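Local coordinates for endoglucanase, glycoside hydrolase family 5 protein (Cytophaga hutchinsonii, PDB 5IHS) that probably hydrolyses internal beta-1,4-glucosidic bonds of cellulose as a TIM-barrel endoglucanase, and may help the bacterium to use crystalline cellulose, at residues K73-R85 with R317-D329. Numbering follows the deposited sequence.
Sequences KWLRDDWKCTVVR and RDDLRLKNGPIFD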
ATOM      1  N   LYS A  73      -7.506  -3.762 -14.412  1.00  7.49           N
ATOM      2  CA  LYS A  73      -6.957  -3.779 -15.768  1.00  7.86           C
ATOM      3  C   LYS A  73      -6.663  -2.370 -16.263  1.00  7.70           C
ATOM      4  O   LYS A  73      -5.618  -2.126 -16.878  1.00  7.99           O
ATOM      5  CB  LYS A  73      -7.914  -4.487 -16.721  1.00  9.50           C
ATOM      6  CG  LYS A  73      -7.327  -4.661 -18.110  1.00 12.06           C
ATOM      7  CD  LYS A  73      -8.240  -5.442 -19.024  1.00 14.80           C
ATOM      8  CE  LYS A  73      -7.627  -5.582 -20.403  1.00 18.42           C
ATOM      9  NZ  LYS A  73      -8.577  -6.250 -21.315  1.00 21.00           N
ATOM     10  N   TRP A  74      -7.579  -1.430 -16.011  1.00  7.27           N
ATOM     11  CA  TRP A  74      -7.391  -0.053 -16.441  1.00  7.10           C
ATOM     12  C   TRP A  74      -6.223   0.592 -15.709  1.00  6.87           C
ATOM     13  O   TRP A  74      -5.446   1.352 -16.304  1.00  7.53           O
ATOM     14  CB  TRP A  74      -8.695   0.736 -16.225  1.00  8.03           C
ATOM     15  CG  TRP A  74      -8.638   2.130 -16.753  1.00  7.73           C
ATOM     16  CD1 TRP A  74      -8.537   3.275 -16.031  1.00  8.25           C
ATOM     17  CD2 TRP A  74      -8.640   2.528 -18.133  1.00  7.60           C
ATOM     18  NE1 TRP A  74      -8.489   4.363 -16.867  1.00  8.74           N
ATOM     19  CE2 TRP A  74      -8.544   3.934 -18.163  1.00  8.01           C
ATOM     20  CE3 TRP A  74      -8.719   1.832 -19.347  1.00  8.68           C
ATOM     21  CZ2 TRP A  74      -8.530   4.659 -19.351  1.00  8.75           C
ATOM     22  CZ3 TRP A  74      -8.708   2.561 -20.529  1.00  9.40           C
ATOM     23  CH2 TRP A  74      -8.611   3.951 -20.521  1.00  9.47           C
ATOM     24  N   LEU A  75      -6.083   0.313 -14.413  1.00  6.77           N
ATOM     25  CA  LEU A  75      -4.936   0.839 -13.677  1.00  7.20           C
ATOM     26  C   LEU A  75      -3.619   0.331 -14.258  1.00  7.05           C
ATOM     27  O   LEU A  75      -2.643   1.079 -14.330  1.00  7.96           O
ATOM     28  CB  LEU A  75      -5.047   0.499 -12.190  1.00  7.12           C
ATOM     29  CG  LEU A  75      -6.142   1.252 -11.435  1.00  8.26           C
ATOM     30  CD1 LEU A  75      -6.247   0.717 -10.020  1.00  9.46           C
ATOM     31  CD2 LEU A  75      -5.872   2.750 -11.420  1.00  8.71           C
ATOM     32  N   ARG A  76      -3.558  -0.935 -14.674  1.00  7.19           N
ATOM     33  CA  ARG A  76      -2.348  -1.432 -15.323  1.00  7.39           C
ATOM     34  C   ARG A  76      -2.155  -0.790 -16.694  1.00  7.74           C
ATOM     35  O   ARG A  76      -1.069  -0.295 -17.012  1.00  8.86           O
ATOM     36  CB  ARG A  76      -2.424  -2.948 -15.484  1.00  7.83           C
ATOM     37  CG  ARG A  76      -1.181  -3.538 -16.163  1.00  8.51           C
ATOM     38  CD  ARG A  76      -1.382  -4.986 -16.552  1.00  9.12           C
ATOM     39  NE  ARG A  76      -2.314  -5.056 -17.665  1.00  9.85           N
ATOM     40  CZ  ARG A  76      -2.653  -6.164 -18.306  1.00 11.16           C
ATOM     41  NH1 ARG A  76      -2.169  -7.340 -17.921  1.00 12.02           N
ATOM     42  NH2 ARG A  76      -3.484  -6.082 -19.338  1.00 13.05           N
ATOM     43  N   ASP A  77      -3.192  -0.824 -17.537  1.00  7.85           N
ATOM     44  CA  ASP A  77      -3.015  -0.480 -18.944  1.00  9.03           C
ATOM     45  C   ASP A  77      -2.908   1.022 -19.168  1.00  8.74           C
ATOM     46  O   ASP A  77      -2.132   1.464 -20.020  1.00  9.74           O
ATOM     47  CB  ASP A  77      -4.188  -0.980 -19.781  1.00 10.57           C
ATOM     48  CG  ASP A  77      -4.250  -2.488 -19.900  1.00 13.32           C
ATOM     49  OD1 ASP A  77      -3.264  -3.186 -19.570  1.00 14.40           O
ATOM     50  OD2 ASP A  77      -5.309  -2.975 -20.356  1.00 15.37           O
ATOM     51  N   ASP A  78      -3.700   1.816 -18.454  1.00  7.88           N
ATOM     52  CA  ASP A  78      -3.731   3.260 -18.661  1.00  7.71           C
ATOM     53  C   ASP A  78      -2.916   4.027 -17.629  1.00  7.74           C
ATOM     54  O   ASP A  78      -2.244   5.000 -17.978  1.00  9.67           O
ATOM     55  CB  ASP A  78      -5.176   3.774 -18.661  1.00  8.47           C
ATOM     56  CG  ASP A  78      -5.255   5.254 -18.963  1.00  8.83           C
ATOM     57  OD1 ASP A  78      -5.012   5.628 -20.129  1.00 10.44           O
ATOM     58  OD2 ASP A  78      -5.517   6.039 -18.028  1.00  9.93           O
ATOM     59  N   TRP A  79      -2.980   3.637 -16.362  1.00  7.16           N
ATOM     60  CA  TRP A  79      -2.208   4.320 -15.336  1.00  7.77           C
ATOM     61  C   TRP A  79      -0.800   3.747 -15.171  1.00  7.94           C
ATOM     62  O   TRP A  79       0.017   4.356 -14.480  1.00  9.84           O
ATOM     63  CB  TRP A  79      -2.944   4.297 -13.983  1.00  8.14           C
ATOM     64  CG  TRP A  79      -4.165   5.179 -13.933  1.00  7.63           C
ATOM     65  CD1 TRP A  79      -5.199   5.210 -14.826  1.00  8.44           C
ATOM     66  CD2 TRP A  79      -4.473   6.154 -12.934  1.00  7.72           C
ATOM     67  NE1 TRP A  79      -6.127   6.146 -14.450  1.00  8.52           N
ATOM     68  CE2 TRP A  79      -5.699   6.748 -13.295  1.00  8.07           C
ATOM     69  CE3 TRP A  79      -3.817   6.599 -11.785  1.00  8.42           C
ATOM     70  CZ2 TRP A  79      -6.281   7.768 -12.548  1.00  9.57           C
ATOM     71  CZ3 TRP A  79      -4.404   7.613 -11.050  1.00  9.85           C
ATOM     72  CH2 TRP A  79      -5.613   8.184 -11.441  1.00 10.11           C
ATOM     73  N   LYS A  80      -0.509   2.585 -15.751  1.00  7.07           N
ATOM     74  CA  LYS A  80       0.811   1.956 -15.642  1.00  7.39           C
ATOM     75  C   LYS A  80       1.162   1.623 -14.191  1.00  6.98           C
ATOM     76  O   LYS A  80       2.329   1.654 -13.800  1.00  8.01           O
ATOM     77  CB  LYS A  80       1.909   2.787 -16.316  1.00  8.01           C
ATOM     78  CG  LYS A  80       1.554   3.264 -17.724  1.00  8.75           C
ATOM     79  CD  LYS A  80       1.163   2.146 -18.684  1.00 10.07           C
ATOM     80  CE  LYS A  80       0.876   2.715 -20.071  1.00 11.29           C
ATOM     81  NZ  LYS A  80       0.398   1.694 -21.030  1.00 11.84           N
ATOM     82  N   CYS A  81       0.164   1.244 -13.399  1.00  6.68           N
ATOM     83  CA  CYS A  81       0.443   0.739 -12.059  1.00  6.58           C
ATOM     84  C   CYS A  81       1.169  -0.600 -12.117  1.00  6.60           C
ATOM     85  O   CYS A  81       0.769  -1.509 -12.855  1.00  7.60           O
ATOM     86  CB  CYS A  81      -0.857   0.524 -11.286  1.00  6.98           C
ATOM     87  SG  CYS A  81      -1.737   1.990 -10.811  1.00  8.07           S
ATOM     88  N   THR A  82       2.196  -0.745 -11.278  1.00  6.54           N
ATOM     89  CA  THR A  82       2.828  -2.038 -11.049  1.00  6.70           C
ATOM     90  C   THR A  82       2.374  -2.688  -9.747  1.00  6.62           C
ATOM     91  O   THR A  82       2.736  -3.846  -9.488  1.00  6.99           O
ATOM     92  CB  THR A  82       4.348  -1.919 -11.106  1.00  6.84           C
ATOM     93  OG1 THR A  82       4.767  -0.953 -10.140  1.00  6.93           O
ATOM     94  CG2 THR A  82       4.819  -1.516 -12.501  1.00  7.61           C
ATOM     95  N   VAL A  83       1.557  -1.982  -8.959  1.00  6.82           N
ATOM     96  CA  VAL A  83       0.972  -2.498  -7.730  1.00  6.35           C
ATOM     97  C   VAL A  83      -0.363  -1.782  -7.535  1.00  6.18           C
ATOM     98  O   VAL A  83      -0.527  -0.615  -7.914  1.00  7.16           O
ATOM     99  CB  VAL A  83       1.939  -2.298  -6.528  1.00  6.63           C
ATOM    100  CG1 VAL A  83       2.256  -0.809  -6.288  1.00  7.90           C
ATOM    101  CG2 VAL A  83       1.407  -2.952  -5.260  1.00  7.13           C
ATOM    102  N   VAL A  84      -1.311  -2.487  -6.913  1.00  6.18           N
ATOM    103  CA  VAL A  84      -2.585  -1.925  -6.473  1.00  6.34           C
ATOM    104  C   VAL A  84      -2.797  -2.359  -5.030  1.00  6.14           C
ATOM    105  O   VAL A  84      -2.423  -3.473  -4.645  1.00  7.31           O
ATOM    106  CB  VAL A  84      -3.758  -2.370  -7.390  1.00  7.71           C
ATOM    107  CG1 VAL A  84      -3.913  -3.889  -7.435  1.00  8.66           C
ATOM    108  CG2 VAL A  84      -5.071  -1.716  -6.980  1.00 10.04           C
ATOM    109  N   ARG A  85      -3.412  -1.487  -4.231  1.00  5.70           N
ATOM    110  CA  ARG A  85      -3.655  -1.741  -2.810  1.00  5.90           C
ATOM    111  C   ARG A  85      -5.147  -1.844  -2.534  1.00  6.06           C
ATOM    112  O   ARG A  85      -5.918  -0.938  -2.865  1.00  6.60           O
ATOM    113  CB  ARG A  85      -3.012  -0.642  -1.970  1.00  6.06           C
ATOM    114  CG  ARG A  85      -3.283  -0.665  -0.470  1.00  6.35           C
ATOM    115  CD  ARG A  85      -2.448   0.410   0.158  1.00  6.40           C
ATOM    116  NE  ARG A  85      -2.435   0.532   1.612  1.00  6.22           N
ATOM    117  CZ  ARG A  85      -2.962   1.535   2.318  1.00  6.38           C
ATOM    118  NH1 ARG A  85      -3.775   2.439   1.777  1.00  6.63           N
ATOM    119  NH2 ARG A  85      -2.668   1.616   3.606  1.00  6.86           N
ATOM    120  N   ARG A 317      -1.159  10.104 -11.868  1.00  6.46           N
ATOM    121  CA  ARG A 317      -1.164   9.298 -13.086  1.00  7.30           C
ATOM    122  C   ARG A 317      -0.019   9.688 -14.006  1.00  7.12           C
ATOM    123  O   ARG A 317       0.642   8.821 -14.601  1.00  7.40           O
ATOM    124  CB  ARG A 317      -2.505   9.439 -13.811  1.00  7.64           C
ATOM    125  CG  ARG A 317      -2.575   8.695 -15.126  1.00  8.88           C
ATOM    126  CD  ARG A 317      -3.964   8.850 -15.762  1.00 10.29           C
ATOM    127  NE  ARG A 317      -4.041   8.322 -17.117  1.00  9.80           N
ATOM    128  CZ  ARG A 317      -3.685   8.989 -18.215  1.00  9.85           C
ATOM    129  NH1 ARG A 317      -3.206  10.228 -18.149  1.00 10.88           N
ATOM    130  NH2 ARG A 317      -3.780   8.396 -19.392  1.00 11.36           N
ATOM    131  N   ASP A 318       0.254  10.984 -14.132  1.00  7.42           N
ATOM    132  CA  ASP A 318       1.363  11.401 -14.980  1.00  8.35           C
ATOM    133  C   ASP A 318       2.691  10.855 -14.456  1.00  8.15           C
ATOM    134  O   ASP A 318       3.540  10.414 -15.245  1.00  8.72           O
ATOM    135  CB  ASP A 318       1.418  12.925 -15.069  1.00  9.75           C
ATOM    136  CG  ASP A 318       0.324  13.535 -15.956  1.00 12.19           C
ATOM    137  OD1 ASP A 318      -0.404  12.790 -16.656  1.00 13.38           O
ATOM    138  OD2 ASP A 318       0.221  14.794 -15.970  1.00 13.98           O
ATOM    139  N   ASP A 319       2.893  10.878 -13.131  1.00  7.74           N
ATOM    140  CA  ASP A 319       4.119  10.328 -12.546  1.00  8.07           C
ATOM    141  C   ASP A 319       4.227   8.825 -12.797  1.00  7.68           C
ATOM    142  O   ASP A 319       5.297   8.327 -13.162  1.00  7.81           O
ATOM    143  CB  ASP A 319       4.176  10.667 -11.052  1.00  8.36           C
ATOM    144  CG  ASP A 319       5.356  10.024 -10.329  1.00  8.93           C
ATOM    145  OD1 ASP A 319       6.470  10.591 -10.417  1.00 10.21           O
ATOM    146  OD2 ASP A 319       5.176   8.955  -9.680  1.00  9.21           O
ATOM    147  N   LEU A 320       3.127   8.086 -12.625  1.00  7.33           N
ATOM    148  CA  LEU A 320       3.135   6.648 -12.908  1.00  7.33           C
ATOM    149  C   LEU A 320       3.489   6.360 -14.361  1.00  7.32           C
ATOM    150  O   LEU A 320       4.300   5.470 -14.649  1.00  7.79           O
ATOM    151  CB  LEU A 320       1.774   6.030 -12.589  1.00  7.58           C
ATOM    152  CG  LEU A 320       1.408   5.958 -11.108  1.00  7.94           C
ATOM    153  CD1 LEU A 320      -0.035   5.549 -10.936  1.00  9.50           C
ATOM    154  CD2 LEU A 320       2.310   5.007 -10.373  1.00  9.58           C
ATOM    155  N   ARG A 321       2.856   7.066 -15.296  1.00  7.63           N
ATOM    156  CA  ARG A 321       3.106   6.805 -16.707  1.00  8.10           C
ATOM    157  C   ARG A 321       4.557   7.104 -17.060  1.00  8.80           C
ATOM    158  O   ARG A 321       5.194   6.355 -17.808  1.00  9.75           O
ATOM    159  CB  ARG A 321       2.125   7.622 -17.549  1.00  8.37           C
ATOM    160  CG  ARG A 321       0.718   7.030 -17.518  1.00  8.76           C
ATOM    161  CD  ARG A 321      -0.370   7.951 -18.063  1.00  9.17           C
ATOM    162  NE  ARG A 321      -0.256   8.291 -19.473  1.00 10.21           N
ATOM    163  CZ  ARG A 321      -0.736   7.558 -20.469  1.00 10.37           C
ATOM    164  NH1 ARG A 321      -1.331   6.390 -20.247  1.00 11.43           N
ATOM    165  NH2 ARG A 321      -0.605   7.998 -21.710  1.00 11.52           N
ATOM    166  N   LEU A 322       5.096   8.190 -16.521  1.00  9.21           N
ATOM    167  CA  LEU A 322       6.462   8.590 -16.805  1.00 10.01           C
ATOM    168  C   LEU A 322       7.464   7.586 -16.259  1.00 10.08           C
ATOM    169  O   LEU A 322       8.430   7.233 -16.946  1.00 11.62           O
ATOM    170  CB  LEU A 322       6.696   9.949 -16.163  1.00 12.05           C
ATOM    171  CG  LEU A 322       8.104  10.498 -16.240  1.00 15.91           C
ATOM    172  CD1 LEU A 322       8.412  10.857 -17.674  1.00 17.95           C
ATOM    173  CD2 LEU A 322       8.241  11.706 -15.334  1.00 17.75           C
ATOM    174  N   LYS A 323       7.273   7.131 -15.026  1.00  9.20           N
ATOM    175  CA  LYS A 323       8.282   6.321 -14.362  1.00  9.94           C
ATOM    176  C   LYS A 323       8.098   4.835 -14.572  1.00  8.93           C
ATOM    177  O   LYS A 323       9.090   4.105 -14.686  1.00 10.30           O
ATOM    178  CB  LYS A 323       8.300   6.652 -12.882  1.00 12.12           C
ATOM    179  CG  LYS A 323       8.740   8.081 -12.716  1.00 13.66           C
ATOM    180  CD  LYS A 323       8.901   8.458 -11.298  1.00 14.09           C
ATOM    181  CE  LYS A 323       9.399   9.871 -11.154  1.00 13.09           C
ATOM    182  NZ  LYS A 323       9.100  10.300  -9.778  1.00 11.87           N
ATOM    183  N   ASN A 324       6.856   4.363 -14.610  1.00  7.40           N
ATOM    184  CA  ASN A 324       6.633   2.948 -14.853  1.00  7.60           C
ATOM    185  C   ASN A 324       6.503   2.609 -16.333  1.00  8.97           C
ATOM    186  O   ASN A 324       6.674   1.444 -16.705  1.00  9.31           O
ATOM    187  CB  ASN A 324       5.371   2.465 -14.140  1.00  7.55           C
ATOM    188  CG  ASN A 324       5.538   2.342 -12.641  1.00  7.50           C
ATOM    189  OD1 ASN A 324       6.645   2.470 -12.085  1.00  8.14           O
ATOM    190  ND2 ASN A 324       4.434   2.063 -11.975  1.00  7.52           N
ATOM    191  N   GLY A 325       6.200   3.585 -17.188  1.00 10.42           N
ATOM    192  CA  GLY A 325       6.105   3.324 -18.606  1.00 11.77           C
ATOM    193  C   GLY A 325       7.297   2.560 -19.155  1.00 13.17           C
ATOM    194  O   GLY A 325       7.140   1.569 -19.883  1.00 13.64           O
ATOM    195  N   PRO A 326       8.516   3.004 -18.828  1.00 13.73           N
ATOM    196  CA  PRO A 326       9.705   2.293 -19.341  1.00 14.88           C
ATOM    197  C   PRO A 326       9.843   0.868 -18.825  1.00 14.22           C
ATOM    198  O   PRO A 326      10.439   0.018 -19.501  1.00 14.85           O
ATOM    199  CB  PRO A 326      10.866   3.186 -18.886  1.00 16.12           C
ATOM    200  CG  PRO A 326      10.257   4.567 -18.774  1.00 16.56           C
ATOM    201  CD  PRO A 326       8.857   4.324 -18.262  1.00 15.19           C
ATOM    202  N   ILE A 327       9.314   0.578 -17.636  1.00 12.89           N
ATOM    203  CA  ILE A 327       9.331  -0.787 -17.127  1.00 12.62           C
ATOM    204  C   ILE A 327       8.441  -1.674 -17.988  1.00 12.33           C
ATOM    205  O   ILE A 327       8.851  -2.753 -18.434  1.00 12.98           O
ATOM    206  CB  ILE A 327       8.919  -0.829 -15.642  1.00 12.97           C
ATOM    207  CG1 ILE A 327       9.841   0.058 -14.799  1.00 13.49           C
ATOM    208  CG2 ILE A 327       8.965  -2.264 -15.134  1.00 13.63           C
ATOM    209  CD1 ILE A 327       9.420   0.214 -13.336  1.00 14.28           C
ATOM    210  N   PHE A 328       7.209  -1.230 -18.249  1.00 11.95           N
ATOM    211  CA  PHE A 328       6.354  -1.971 -19.171  1.00 12.94           C
ATOM    212  C   PHE A 328       6.991  -2.073 -20.554  1.00 15.29           C
ATOM    213  O   PHE A 328       6.914  -3.122 -21.207  1.00 16.31           O
ATOM    214  CB  PHE A 328       4.977  -1.314 -19.267  1.00 12.83           C
ATOM    215  CG  PHE A 328       4.082  -1.584 -18.078  1.00 11.45           C
ATOM    216  CD1 PHE A 328       3.323  -2.744 -18.006  1.00 11.58           C
ATOM    217  CD2 PHE A 328       3.993  -0.668 -17.037  1.00 10.62           C
ATOM    218  CE1 PHE A 328       2.500  -2.991 -16.915  1.00 11.31           C
ATOM    219  CE2 PHE A 328       3.171  -0.901 -15.927  1.00 10.44           C
ATOM    220  CZ  PHE A 328       2.419  -2.070 -15.867  1.00 10.65           C
ATOM    221  N   ASP A 329       7.617  -0.995 -21.029  1.00 15.58           N
ATOM    222  CA  ASP A 329       8.214  -1.022 -22.362  1.00 17.47           C
ATOM    223  C   ASP A 329       9.387  -1.994 -22.467  1.00 18.38           C
ATOM    224  O   ASP A 329       9.686  -2.457 -23.571  1.00 18.37           O
ATOM    225  CB  ASP A 329       8.680   0.379 -22.760  1.00 18.77           C
ATOM    226  CG  ASP A 329       7.525   1.328 -23.046  1.00 21.68           C
ATOM    227  OD1 ASP A 329       6.377   0.861 -23.207  1.00 23.10           O
ATOM    228  OD2 ASP A 329       7.773   2.551 -23.121  1.00 23.54           O
TER
HETATM  229  O   HOH W   1       7.222   0.075 -10.662  1.00  7.97           O
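Arg317 grips Asp78 side-on: NE bonds OD2 (2.9 Å), meeting it from above the carboxylate plane, while NH2 bonds OD1 (3.1 Å) at a straighter 164°. Arg321, its CD over the Arg317 guanidinium, hydrogen-bonds through NH1 to the carbonyl Asp78 O (2.8 Å) on a lone pair; NH1 also lies 3.8 Å from Asp78 OD1, a long pairing of charges only. Asn324 ND2 bonds Lys80 O (2.8 Å), Asn324 OD1 takes a water shared with Thr82 OG1, and Arg53 of strand 53-57 bonds both side chains. Among nonpolar contacts, Arg317, with CG anti to the backbone N (chi1 177°), runs its extended chain over one face of the Trp79 ring, CD 3.7 Å from the centroid of the five-membered ring in a CH-pi contact; Leu75 CD2 covers the opposite face. Replacing Trp79 by an alanine is likely to open a gap between Leu75 and Arg317. Leu320 CD1 reaches the indole edge and Cys81 SG. Phe328 turns its edge to Cys81 O, a buried carbonyl with no hydrogen-bond partner. Salt bridge and carbonyl bonds together probably fix the turn between helix 69-77 and strand 83-89 against helix 311-329, which follows the eighth strand, tying the TIM barrel's end to its beginning.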